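Local coordinates for protein pullulanase (Bacillus acidopullulyticus, PDB 2WAN) that hydrolyses alpha-1,6 glucosidic linkages in pullulan and in branched starch polysaccharides, as a debranching enzyme of the alpha-amylase type, at residues V516-G519 with A520-T523. Residues are numbered along the deposited sequence; the frame is centred on the assembly and turned at random.
Sequences VPEG and AYAT
A first torsion of 175° carries Glu518 CG to the far side from its own backbone N, and a bend at chi2 (60°) folds the carboxylate round to Ala520; Tyr521, its CG placed beside its backbone N, swings its ring under the Glu518 methylenes. Glu518 OE2 then accepts the N-H of Ala520 N at 3.3 Å in a long but fairly straight bond (160°), which reaches the oxygen on its anti side, tilted out of the carboxylate plane. Glu518 OE2 also lies 3.4 Å from Ala520 CB. Glu518 CG sits over one face of the Tyr521 ring, displaced toward the rim, a CH-pi contact 4.1 Å from CG to the ring centroid. OE1 takes the backbone N-H of Phe494, so the buried carboxylate ties two chain segments together; the like-charged Glu493 lies close by and accepts the Gly519 N-H. Cutting Glu518 back to an alanine would probably leave the N-H groups of Ala520 and Phe494 without this carboxylate as acceptor and take CG from over the Tyr521 ring. Next along the chain, Ala522 N donates to Gly519 O at 2.9 Å. Lys456 NZ gathers the carbonyls of Ala520 and Ala522. Residues 519-522 thus form a type I beta turn, in the loop between strand 511-513 and helix 529-543, part of the connection that follows strand 485-488 of the amylase-type (beta/alpha)8 barrel.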
loop_
_atom_site.group_PDB
_atom_site.type_symbol
_atom_site.label_atom_id
_atom_site.label_comp_id
_atom_site.label_asym_id
_atom_site.label_seq_id
_atom_site.Cartn_x
_atom_site.Cartn_y
_atom_site.Cartn_z
ATOM N N VAL A 516 -0.051 -1.822 -18.882
ATOM C CA VAL A 516 -1.020 -2.143 -19.942
ATOM C C VAL A 516 -2.435 -2.102 -19.340
ATOM O O VAL A 516 -2.643 -2.643 -18.261
ATOM C CB VAL A 516 -0.782 -3.574 -20.527
ATOM C CG1 VAL A 516 -1.820 -3.937 -21.598
ATOM C CG2 VAL A 516 0.677 -3.731 -21.073
ATOM N N PRO A 517 -3.409 -1.465 -20.037
ATOM C CA PRO A 517 -4.799 -1.499 -19.580
ATOM C C PRO A 517 -5.396 -2.894 -19.680
ATOM O O PRO A 517 -5.118 -3.625 -20.641
ATOM C CB PRO A 517 -5.518 -0.573 -20.578
ATOM C CG PRO A 517 -4.439 0.327 -21.099
ATOM C CD PRO A 517 -3.266 -0.609 -21.235
ATOM N N GLU A 518 -6.214 -3.259 -18.693
ATOM C CA GLU A 518 -6.925 -4.538 -18.741
ATOM C C GLU A 518 -7.746 -4.714 -20.029
ATOM O O GLU A 518 -8.589 -3.874 -20.362
ATOM C CB GLU A 518 -7.815 -4.703 -17.508
ATOM C CG GLU A 518 -8.693 -5.972 -17.568
ATOM C CD GLU A 518 -7.892 -7.261 -17.670
ATOM O OE1 GLU A 518 -6.775 -7.324 -17.116
ATOM O OE2 GLU A 518 -8.393 -8.257 -18.294
ATOM N N GLY A 519 -7.525 -5.835 -20.718
ATOM C CA GLY A 519 -8.179 -6.090 -22.008
ATOM C C GLY A 519 -9.661 -6.382 -21.921
ATOM O O GLY A 519 -10.432 -6.024 -22.820
ATOM N N ALA A 520 -10.068 -7.031 -20.829
ATOM C CA ALA A 520 -11.468 -7.468 -20.663
ATOM C C ALA A 520 -12.443 -6.281 -20.699
ATOM O O ALA A 520 -13.591 -6.443 -21.095
ATOM C CB ALA A 520 -11.648 -8.276 -19.351
ATOM N N TYR A 521 -11.967 -5.091 -20.324
ATOM C CA TYR A 521 -12.826 -3.896 -20.308
ATOM C C TYR A 521 -12.792 -3.098 -21.619
ATOM O O TYR A 521 -13.486 -2.090 -21.740
ATOM C CB TYR A 521 -12.454 -2.988 -19.106
ATOM C CG TYR A 521 -12.391 -3.705 -17.772
ATOM C CD1 TYR A 521 -13.331 -4.692 -17.446
ATOM C CD2 TYR A 521 -11.404 -3.391 -16.827
ATOM C CE1 TYR A 521 -13.277 -5.379 -16.213
ATOM C CE2 TYR A 521 -11.338 -4.077 -15.579
ATOM C CZ TYR A 521 -12.296 -5.062 -15.296
ATOM O OH TYR A 521 -12.257 -5.734 -14.098
ATOM N N ALA A 522 -11.987 -3.554 -22.593
ATOM C CA ALA A 522 -11.964 -2.954 -23.933
ATOM C C ALA A 522 -12.959 -3.665 -24.835
ATOM O O ALA A 522 -13.317 -4.820 -24.563
ATOM C CB ALA A 522 -10.560 -3.061 -24.528
ATOM N N THR A 523 -13.377 -3.002 -25.924
ATOM C CA THR A 523 -14.282 -3.636 -26.883
ATOM C C THR A 523 -13.609 -4.815 -27.616
ATOM O O THR A 523 -14.284 -5.715 -28.138
ATOM C CB THR A 523 -14.884 -2.641 -27.904
ATOM O OG1 THR A 523 -13.841 -2.041 -28.684
ATOM C CG2 THR A 523 -15.693 -1.560 -27.191
#